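Local coordinates for protein probable zinc protease PqqL (Escherichia coli, PDB 6OFT) that probably acts as a periplasmic zinc-dependent endopeptidase of the M16 family, here represented by the first half of the protein, at residues A[371-376]-A[396-401]; A[3-6]-A[10-13]; A[386-389]-A[394-397]. One frame throughout, in Å; residues are numbered along the deposited sequence.

Interaction 1 of 3, residues A[371-376]-A[396-401]; sequences DQQAER and LSPEET. With PO4 (phosphate ion), chain D.
Gln373 and Arg376, from the connection after helix 352-371, both pack on the ring of Pro398 at the start of helix 398-408. The amide oxygen OE1 of Gln373 lies 3.5 Å from CG of Pro398, and the two side chains cross at about a right angle. Arg376 and Pro398 approach each other from opposite directions, with Pro398 CG over one face of the guanidinium, 3.6 Å from NH1. No direct hydrogen bond joins the segments. Instead, a water donates to Gln373 OE1 at 2.6 Å and accepts from the backbone N of Glu399, so a first-turn amide of the helix is met through solvent.

The other ends of the two polar groups turn to a phosphate ion, probably brought in by the crystallisation liquor. Gln373 NE2 donates to its O2 at 2.8 Å in a nearly straight bond (164°), and Arg376 NH2 donates to O1, with the phosphorus in the guanidinium plane at its edge. His25 ND1 is also hydrogen-bonded to the phosphate. Behind this shell, the bend of the arginine at chi3 (-74°) folds the head back over its own loop, where NE donates to Gln373 O at 2.9 Å. Tyr23 OH is a further hydrogen-bond partner of Arg376 NH2. On the helix side, Ser397 is the N-cap: its OG accepts from Glu400 N at 2.9 Å, while its carbonyl oxygen takes both N and OG1 of Thr401.

The chemistry is thus divided by direction, with Pro398 supplying a nonpolar surface to a guanidinium face while its edge bonds the anion. The bound phosphate would probably offset the positive charge of Arg376, and the phosphate on NE2 and the water on OE1 together probably fix which way the glutamine amide is turned.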
ATOM      1  N   ASP A 371     -17.056 -18.424   4.874  1.00 32.05           N
ATOM      2  CA  ASP A 371     -18.514 -18.515   4.779  1.00 32.68           C
ATOM      3  C   ASP A 371     -19.140 -17.349   4.018  1.00 34.85           C
ATOM      4  O   ASP A 371     -20.099 -17.553   3.271  1.00 33.95           O
ATOM      5  CB  ASP A 371     -19.136 -18.624   6.180  1.00 35.58           C
ATOM      6  CG  ASP A 371     -18.744 -19.866   6.970  1.00 54.02           C
ATOM      7  OD1 ASP A 371     -18.298 -20.864   6.341  1.00 55.60           O
ATOM      8  OD2 ASP A 371     -18.896 -19.848   8.218  1.00 61.16           O
ATOM      9  N   GLN A 372     -18.597 -16.138   4.208  1.00 30.87           N
ATOM     10  CA  GLN A 372     -19.098 -14.915   3.582  1.00 30.59           C
ATOM     11  C   GLN A 372     -18.281 -14.436   2.365  1.00 31.53           C
ATOM     12  O   GLN A 372     -18.438 -13.280   1.964  1.00 30.66           O
ATOM     13  CB  GLN A 372     -19.196 -13.790   4.637  1.00 32.31           C
ATOM     14  CG  GLN A 372     -20.043 -14.144   5.875  1.00 47.68           C
ATOM     15  CD  GLN A 372     -20.197 -13.005   6.864  1.00 74.63           C
ATOM     16  OE1 GLN A 372     -21.201 -12.920   7.583  1.00 76.96           O
ATOM     17  NE2 GLN A 372     -19.213 -12.108   6.947  1.00 61.96           N
ATOM     18  N   GLN A 373     -17.441 -15.305   1.759  1.00 26.86           N
ATOM     19  CA  GLN A 373     -16.580 -14.894   0.631  1.00 25.90           C
ATOM     20  C   GLN A 373     -17.328 -14.395  -0.605  1.00 28.72           C
ATOM     21  O   GLN A 373     -16.815 -13.510  -1.290  1.00 27.51           O
ATOM     22  CB  GLN A 373     -15.540 -15.952   0.237  1.00 27.19           C
ATOM     23  CG  GLN A 373     -16.044 -17.209  -0.471  1.00 34.19           C
ATOM     24  CD  GLN A 373     -14.831 -17.968  -0.962  1.00 45.67           C
ATOM     25  OE1 GLN A 373     -14.132 -18.594  -0.185  1.00 30.50           O
ATOM     26  NE2 GLN A 373     -14.508 -17.881  -2.255  1.00 41.83           N
ATOM     27  N   ALA A 374     -18.538 -14.901  -0.866  1.00 25.80           N
ATOM     28  CA  ALA A 374     -19.323 -14.444  -2.020  1.00 25.48           C
ATOM     29  C   ALA A 374     -19.744 -12.962  -1.906  1.00 28.19           C
ATOM     30  O   ALA A 374     -19.993 -12.319  -2.924  1.00 27.69           O
ATOM     31  CB  ALA A 374     -20.545 -15.336  -2.213  1.00 26.50           C
ATOM     32  N   GLU A 375     -19.755 -12.419  -0.676  1.00 24.92           N
ATOM     33  CA  GLU A 375     -20.165 -11.044  -0.369  1.00 25.52           C
ATOM     34  C   GLU A 375     -19.009 -10.054  -0.182  1.00 28.52           C
ATOM     35  O   GLU A 375     -19.243  -8.931   0.264  1.00 28.38           O
ATOM     36  CB  GLU A 375     -21.105 -11.021   0.860  1.00 27.87           C
ATOM     37  CG  GLU A 375     -22.525 -11.485   0.560  1.00 39.30           C
ATOM     38  CD  GLU A 375     -22.699 -12.956   0.239  1.00 67.84           C
ATOM     39  OE1 GLU A 375     -22.050 -13.799   0.902  1.00 67.55           O
ATOM     40  OE2 GLU A 375     -23.481 -13.266  -0.689  1.00 68.70           O
ATOM     41  N   ARG A 376     -17.782 -10.439  -0.554  1.00 24.54           N
ATOM     42  CA  ARG A 376     -16.622  -9.546  -0.444  1.00 24.33           C
ATOM     43  C   ARG A 376     -16.796  -8.281  -1.290  1.00 27.84           C
ATOM     44  O   ARG A 376     -17.426  -8.324  -2.342  1.00 27.09           O
ATOM     45  CB  ARG A 376     -15.339 -10.254  -0.897  1.00 23.06           C
ATOM     46  CG  ARG A 376     -14.812 -11.272   0.092  1.00 30.10           C
ATOM     47  CD  ARG A 376     -13.611 -11.999  -0.491  1.00 28.45           C
ATOM     48  NE  ARG A 376     -13.991 -12.959  -1.531  1.00 23.71           N
ATOM     49  CZ  ARG A 376     -13.139 -13.771  -2.148  1.00 36.34           C
ATOM     50  NH1 ARG A 376     -11.846 -13.751  -1.835  1.00 22.06           N
ATOM     51  NH2 ARG A 376     -13.567 -14.597  -3.092  1.00 22.54           N
ATOM     52  N   LEU A 396      -3.904 -15.986  -2.119  1.00 23.46           N
ATOM     53  CA  LEU A 396      -4.528 -17.053  -1.314  1.00 22.32           C
ATOM     54  C   LEU A 396      -6.030 -16.892  -1.232  1.00 25.00           C
ATOM     55  O   LEU A 396      -6.528 -15.775  -1.107  1.00 24.31           O
ATOM     56  CB  LEU A 396      -3.938 -17.087   0.117  1.00 22.11           C
ATOM     57  CG  LEU A 396      -2.394 -17.133   0.285  1.00 26.26           C
ATOM     58  CD1 LEU A 396      -2.006 -17.026   1.750  1.00 26.34           C
ATOM     59  CD2 LEU A 396      -1.787 -18.393  -0.320  1.00 25.00           C
ATOM     60  N   SER A 397      -6.761 -18.007  -1.295  1.00 20.86           N
ATOM     61  CA  SER A 397      -8.213 -17.967  -1.160  1.00 20.01           C
ATOM     62  C   SER A 397      -8.544 -17.801   0.330  1.00 24.32           C
ATOM     63  O   SER A 397      -7.697 -18.163   1.162  1.00 22.60           O
ATOM     64  CB  SER A 397      -8.800 -19.294  -1.635  1.00 22.74           C
ATOM     65  OG  SER A 397      -8.354 -20.385  -0.845  1.00 24.82           O
ATOM     66  N   PRO A 398      -9.783 -17.371   0.700  1.00 23.44           N
ATOM     67  CA  PRO A 398     -10.165 -17.366   2.128  1.00 24.41           C
ATOM     68  C   PRO A 398      -9.972 -18.738   2.800  1.00 28.47           C
ATOM     69  O   PRO A 398      -9.544 -18.791   3.954  1.00 28.60           O
ATOM     70  CB  PRO A 398     -11.657 -16.980   2.094  1.00 25.90           C
ATOM     71  CG  PRO A 398     -11.801 -16.200   0.830  1.00 29.05           C
ATOM     72  CD  PRO A 398     -10.896 -16.882  -0.147  1.00 24.63           C
ATOM     73  N   GLU A 399     -10.258 -19.840   2.074  1.00 25.59           N
ATOM     74  CA  GLU A 399     -10.098 -21.214   2.574  1.00 25.53           C
ATOM     75  C   GLU A 399      -8.619 -21.556   2.834  1.00 26.21           C
ATOM     76  O   GLU A 399      -8.306 -22.048   3.916  1.00 24.69           O
ATOM     77  CB  GLU A 399     -10.766 -22.213   1.612  1.00 27.61           C
ATOM     78  CG  GLU A 399     -10.636 -23.687   1.971  1.00 37.10           C
ATOM     79  CD  GLU A 399     -11.198 -24.182   3.290  1.00 47.12           C
ATOM     80  OE1 GLU A 399     -12.101 -23.534   3.863  1.00 40.45           O
ATOM     81  OE2 GLU A 399     -10.723 -25.244   3.748  1.00 38.56           O
ATOM     82  N   GLU A 400      -7.711 -21.251   1.877  1.00 20.12           N
ATOM     83  CA  GLU A 400      -6.274 -21.483   2.079  1.00 18.71           C
ATOM     84  C   GLU A 400      -5.742 -20.653   3.241  1.00 22.19           C
ATOM     85  O   GLU A 400      -4.968 -21.173   4.049  1.00 21.39           O
ATOM     86  CB  GLU A 400      -5.466 -21.209   0.799  1.00 19.04           C
ATOM     87  CG  GLU A 400      -3.950 -21.295   0.950  1.00 21.53           C
ATOM     88  CD  GLU A 400      -3.303 -22.638   1.256  1.00 34.04           C
ATOM     89  OE1 GLU A 400      -2.054 -22.690   1.305  1.00 35.42           O
ATOM     90  OE2 GLU A 400      -4.029 -23.636   1.451  1.00 32.81           O
ATOM     91  N   THR A 401      -6.152 -19.362   3.330  1.00 19.59           N
ATOM     92  CA  THR A 401      -5.734 -18.450   4.407  1.00 18.96           C
ATOM     93  C   THR A 401      -6.130 -19.046   5.761  1.00 24.00           C
ATOM     94  O   THR A 401      -5.305 -19.108   6.664  1.00 24.76           O
ATOM     95  CB  THR A 401      -6.303 -17.040   4.176  1.00 23.76           C
ATOM     96  OG1 THR A 401      -5.893 -16.587   2.889  1.00 25.63           O
ATOM     97  CG2 THR A 401      -5.840 -16.044   5.213  1.00 24.12           C
TER
HETATM   98  P   PO4 D1002     -16.566 -15.759  -5.181  1.00 41.27           P
HETATM   99  O1  PO4 D1002     -15.830 -14.470  -4.765  1.00 38.42           O
HETATM  100  O2  PO4 D1002     -16.436 -16.821  -3.991  1.00 42.84           O
HETATM  101  O3  PO4 D1002     -18.116 -15.484  -5.479  1.00 40.19           O
HETATM  102  O4  PO4 D1002     -15.849 -16.331  -6.491  1.00 41.59           O
HETATM  103  O   HOH W   1     -11.918 -19.959  -0.275  1.00 26.25           O

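Interaction 2 of 3, residues A[3-6]-A[10-13]; sequences LPQD and ITGQ
Gln5 reaches with its amide end onto the hydroxyl and methyl of Thr11, and this pair is the whole of the direct contact between the N-terminal segment 3-6 and the strand 10-13. The two side chains come from opposite directions. NE2 of Gln5 donates to OG1 of Thr11 over 3.1 Å, with an N-H...O angle of 166°, and the hydroxyl oxygen lies close to the amide plane, only 10° from it. The methyl fills in beside the bond: Thr11 CG2 is 3.7 Å from Gln5 NE2 and 3.8 Å from Gln5 OE1, so the threonine offers the amide a polar and a nonpolar branch together.

The glutamine reaches across because its chain is extended beyond CG. On the strand, chi1 of Thr11 (57°) sets OG1 between the backbone N and the carbonyl carbon and leaves CG2 beside the N, a setting in which both branches meet the incoming amide.

The partners belong to differently supported backbones. Strand 10-13 is an outermost strand of the six-stranded sheet and pairs antiparallel with strand 19-24, through Ile10 with Ile22 and Gly12 with Tyr20. The segment before it is tied by the Asp6 carboxylate to Tyr23 OH and Lys8 N. Gln5 therefore bridges the short connection between them from the surface.

A leucine in place of Gln5 would probably leave Thr11 OG1 without this donor and its hydroxyl free to turn. Because a single neutral bond and one methyl carry the contact, it depends on direction more than on charge, and is probably a modest tie across the short connection leading into the sheet edge.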
ATOM      1  N   LEU A   3       3.259 -21.604  -1.710  1.00 31.52           N
ATOM      2  CA  LEU A   3       1.844 -21.484  -1.368  1.00 29.13           C
ATOM      3  C   LEU A   3       0.937 -21.535  -2.603  1.00 29.76           C
ATOM      4  O   LEU A   3       1.239 -20.867  -3.594  1.00 28.51           O
ATOM      5  CB  LEU A   3       1.579 -20.192  -0.574  1.00 27.98           C
ATOM      6  CG  LEU A   3       2.369 -19.970   0.718  1.00 30.96           C
ATOM      7  CD1 LEU A   3       1.915 -18.709   1.403  1.00 29.73           C
ATOM      8  CD2 LEU A   3       2.284 -21.176   1.669  1.00 32.17           C
ATOM      9  N   PRO A   4      -0.194 -22.282  -2.565  1.00 24.69           N
ATOM     10  CA  PRO A   4      -1.082 -22.317  -3.747  1.00 24.72           C
ATOM     11  C   PRO A   4      -1.929 -21.053  -3.869  1.00 27.22           C
ATOM     12  O   PRO A   4      -2.259 -20.423  -2.855  1.00 25.40           O
ATOM     13  CB  PRO A   4      -1.971 -23.542  -3.480  1.00 26.61           C
ATOM     14  CG  PRO A   4      -2.069 -23.611  -1.981  1.00 29.96           C
ATOM     15  CD  PRO A   4      -0.719 -23.125  -1.469  1.00 25.51           C
ATOM     16  N   GLN A   5      -2.272 -20.676  -5.111  1.00 23.30           N
ATOM     17  CA  GLN A   5      -3.149 -19.531  -5.335  1.00 22.22           C
ATOM     18  C   GLN A   5      -4.587 -20.059  -5.335  1.00 23.84           C
ATOM     19  O   GLN A   5      -4.810 -21.259  -5.534  1.00 23.80           O
ATOM     20  CB  GLN A   5      -2.795 -18.747  -6.632  1.00 23.36           C
ATOM     21  CG  GLN A   5      -3.005 -19.527  -7.942  1.00 33.52           C
ATOM     22  CD  GLN A   5      -2.650 -18.773  -9.215  1.00 44.90           C
ATOM     23  OE1 GLN A   5      -1.758 -17.900  -9.253  1.00 35.30           O
ATOM     24  NE2 GLN A   5      -3.330 -19.134 -10.306  1.00 32.29           N
ATOM     25  N   ASP A   6      -5.551 -19.168  -5.064  1.00 19.73           N
ATOM     26  CA  ASP A   6      -6.981 -19.456  -5.040  1.00 19.10           C
ATOM     27  C   ASP A   6      -7.363 -20.265  -6.264  1.00 23.86           C
ATOM     28  O   ASP A   6      -7.104 -19.882  -7.408  1.00 23.78           O
ATOM     29  CB  ASP A   6      -7.770 -18.127  -4.995  1.00 20.51           C
ATOM     30  CG  ASP A   6      -9.273 -18.245  -4.804  1.00 25.30           C
ATOM     31  OD1 ASP A   6      -9.850 -17.369  -4.154  1.00 28.16           O
ATOM     32  OD2 ASP A   6      -9.868 -19.221  -5.294  1.00 26.43           O
ATOM     33  N   ILE A  10      -7.840 -17.556 -12.377  1.00 21.69           N
ATOM     34  CA  ILE A  10      -7.357 -17.989 -13.686  1.00 22.21           C
ATOM     35  C   ILE A  10      -6.187 -17.081 -14.056  1.00 26.57           C
ATOM     36  O   ILE A  10      -6.368 -15.873 -14.124  1.00 25.34           O
ATOM     37  CB  ILE A  10      -8.517 -17.936 -14.713  1.00 24.72           C
ATOM     38  CG1 ILE A  10      -9.628 -18.937 -14.343  1.00 25.18           C
ATOM     39  CG2 ILE A  10      -8.021 -18.166 -16.137  1.00 25.32           C
ATOM     40  CD1 ILE A  10     -10.987 -18.533 -14.802  1.00 32.41           C
ATOM     41  N   THR A  11      -4.983 -17.652 -14.219  1.00 24.40           N
ATOM     42  CA  THR A  11      -3.782 -16.888 -14.578  1.00 24.22           C
ATOM     43  C   THR A  11      -3.149 -17.470 -15.822  1.00 27.62           C
ATOM     44  O   THR A  11      -3.277 -18.661 -16.090  1.00 26.95           O
ATOM     45  CB  THR A  11      -2.739 -16.820 -13.435  1.00 32.67           C
ATOM     46  OG1 THR A  11      -2.362 -18.140 -13.044  1.00 36.44           O
ATOM     47  CG2 THR A  11      -3.220 -16.036 -12.246  1.00 26.95           C
ATOM     48  N   GLY A  12      -2.426 -16.635 -16.543  1.00 24.28           N
ATOM     49  CA  GLY A  12      -1.759 -17.064 -17.759  1.00 24.99           C
ATOM     50  C   GLY A  12      -1.153 -15.918 -18.517  1.00 27.27           C
ATOM     51  O   GLY A  12      -1.203 -14.770 -18.074  1.00 26.20           O
ATOM     52  N   GLN A  13      -0.600 -16.234 -19.671  1.00 24.67           N
ATOM     53  CA  GLN A  13       0.068 -15.268 -20.522  1.00 25.09           C
ATOM     54  C   GLN A  13      -0.340 -15.481 -21.972  1.00 29.82           C
ATOM     55  O   GLN A  13      -0.499 -16.624 -22.414  1.00 29.79           O
ATOM     56  CB  GLN A  13       1.585 -15.467 -20.387  1.00 26.99           C
ATOM     57  CG  GLN A  13       2.395 -14.186 -20.427  1.00 45.89           C
ATOM     58  CD  GLN A  13       3.882 -14.429 -20.264  1.00 61.83           C
ATOM     59  OE1 GLN A  13       4.371 -15.559 -20.373  1.00 49.72           O
ATOM     60  NE2 GLN A  13       4.641 -13.360 -20.005  1.00 55.26           N
TER

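Interaction 3 of 3, residues A[386-389]-A[394-397]; sequences ASSS and PFLS
Ser388 is the residue of the helical segment 386-389 that meets the loop 394-397, packing on Phe395. Two positions earlier, Ala386 directs its CB away from that loop, and its carbonyl oxygen accepts a hydrogen bond from Gln37. Ser388 then turns its CB toward the loop. Its OG lies at the edge of the Phe395 ring, in the ring plane and 3.6 Å from CD1, while its CB rests 3.9 Å from Phe395 CB. This is van der Waals packing rather than a hydrogen bond: with OG beside its own backbone N (chi1 -56°), the hydroxyl bonds back to the carbonyl oxygen of Arg384, one turn earlier, so it is satisfied within its own helix and needs no partner from the loop. Ser389 faces other parts of the fold, where its OG pairs with Gln37 OE1.

Phe395, with CG anti to its backbone N (chi1 175°), lays its ring along helix 378-391, against Leu381, Arg384 and Leu385. The loop thus folds back on the helix it has just left before entering helix 398-408, while Ala386 and Ser389 pack on strand 199-205 of the six-stranded sheet.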
ATOM      1  N   ALA A 386      -4.485  -7.194  -7.462  1.00 19.86           N
ATOM      2  CA  ALA A 386      -3.506  -6.287  -8.096  1.00 19.23           C
ATOM      3  C   ALA A 386      -2.192  -6.276  -7.287  1.00 22.20           C
ATOM      4  O   ALA A 386      -1.106  -6.293  -7.863  1.00 21.45           O
ATOM      5  CB  ALA A 386      -4.078  -4.875  -8.202  1.00 19.54           C
ATOM      6  N   SER A 387      -2.308  -6.284  -5.951  1.00 19.34           N
ATOM      7  CA  SER A 387      -1.175  -6.314  -5.028  1.00 19.61           C
ATOM      8  C   SER A 387      -0.387  -7.624  -5.166  1.00 23.89           C
ATOM      9  O   SER A 387       0.842  -7.601  -5.177  1.00 23.19           O
ATOM     10  CB  SER A 387      -1.675  -6.156  -3.592  1.00 23.58           C
ATOM     11  OG  SER A 387      -0.588  -5.842  -2.742  1.00 39.46           O
ATOM     12  N   SER A 388      -1.089  -8.775  -5.282  1.00 21.89           N
ATOM     13  CA  SER A 388      -0.439 -10.084  -5.461  1.00 21.68           C
ATOM     14  C   SER A 388       0.330 -10.099  -6.769  1.00 24.70           C
ATOM     15  O   SER A 388       1.461 -10.592  -6.831  1.00 25.87           O
ATOM     16  CB  SER A 388      -1.477 -11.208  -5.451  1.00 24.47           C
ATOM     17  OG  SER A 388      -2.210 -11.140  -4.245  1.00 32.30           O
ATOM     18  N   SER A 389      -0.267  -9.516  -7.802  1.00 20.61           N
ATOM     19  CA  SER A 389       0.330  -9.392  -9.131  1.00 20.67           C
ATOM     20  C   SER A 389       1.596  -8.525  -9.105  1.00 27.77           C
ATOM     21  O   SER A 389       2.624  -8.902  -9.692  1.00 28.87           O
ATOM     22  CB  SER A 389      -0.683  -8.811 -10.110  1.00 21.70           C
ATOM     23  OG  SER A 389      -0.114  -8.708 -11.403  1.00 26.63           O
ATOM     24  N   PRO A 394       1.629 -15.397  -4.211  1.00 25.39           N
ATOM     25  CA  PRO A 394       0.373 -16.122  -4.482  1.00 24.71           C
ATOM     26  C   PRO A 394      -0.848 -15.468  -3.844  1.00 27.59           C
ATOM     27  O   PRO A 394      -0.784 -15.032  -2.700  1.00 27.93           O
ATOM     28  CB  PRO A 394       0.636 -17.529  -3.924  1.00 26.75           C
ATOM     29  CG  PRO A 394       2.135 -17.638  -3.818  1.00 30.95           C
ATOM     30  CD  PRO A 394       2.618 -16.258  -3.523  1.00 26.56           C
ATOM     31  N   PHE A 395      -1.941 -15.356  -4.610  1.00 22.82           N
ATOM     32  CA  PHE A 395      -3.205 -14.789  -4.130  1.00 22.67           C
ATOM     33  C   PHE A 395      -3.981 -15.918  -3.455  1.00 26.96           C
ATOM     34  O   PHE A 395      -4.576 -16.754  -4.136  1.00 26.69           O
ATOM     35  CB  PHE A 395      -3.989 -14.190  -5.299  1.00 24.23           C
ATOM     36  CG  PHE A 395      -5.375 -13.666  -5.005  1.00 25.78           C
ATOM     37  CD1 PHE A 395      -5.553 -12.424  -4.398  1.00 28.33           C
ATOM     38  CD2 PHE A 395      -6.502 -14.363  -5.430  1.00 28.86           C
ATOM     39  CE1 PHE A 395      -6.836 -11.902  -4.200  1.00 29.64           C
ATOM     40  CE2 PHE A 395      -7.785 -13.837  -5.239  1.00 32.20           C
ATOM     41  CZ  PHE A 395      -7.943 -12.608  -4.628  1.00 29.66           C
ATOM     42  N   LEU A 396      -3.904 -15.986  -2.119  1.00 23.46           N
ATOM     43  CA  LEU A 396      -4.528 -17.053  -1.314  1.00 22.32           C
ATOM     44  C   LEU A 396      -6.030 -16.892  -1.232  1.00 25.00           C
ATOM     45  O   LEU A 396      -6.528 -15.775  -1.107  1.00 24.31           O
ATOM     46  CB  LEU A 396      -3.938 -17.087   0.117  1.00 22.11           C
ATOM     47  CG  LEU A 396      -2.394 -17.133   0.285  1.00 26.26           C
ATOM     48  CD1 LEU A 396      -2.006 -17.026   1.750  1.00 26.34           C
ATOM     49  CD2 LEU A 396      -1.787 -18.393  -0.320  1.00 25.00           C
ATOM     50  N   SER A 397      -6.761 -18.007  -1.295  1.00 20.86           N
ATOM     51  CA  SER A 397      -8.213 -17.967  -1.160  1.00 20.01           C
ATOM     52  C   SER A 397      -8.544 -17.801   0.330  1.00 24.32           C
ATOM     53  O   SER A 397      -7.697 -18.163   1.162  1.00 22.60           O
ATOM     54  CB  SER A 397      -8.800 -19.294  -1.635  1.00 22.74           C
ATOM     55  OG  SER A 397      -8.354 -20.385  -0.845  1.00 24.82           O
TER

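Overall arrangement
All three contacts lie on the same side of the chain's centre and away from the predicted zinc site. Interaction 2 comes first along the chain; interactions 1 and 3 follow, share Leu396 and Ser397, and both close around the start of helix 398-408. Centres of interactions 2 and 3 are about 8 Å apart, those of 1 and 3 about 13 Å, and those of 1 and 2 about 16 Å. The N-terminal segment 3-6 runs beside 394-401: Asp6 N probably bonds to Phe395 O, and Leu3 and Pro4 pack on Leu396. The connection between helices 378-391 and 398-408 thus holds segment 3-6, which in turn reaches edge strand 10-13, while helix 378-391 packs on strand 199-205 of the same sheet.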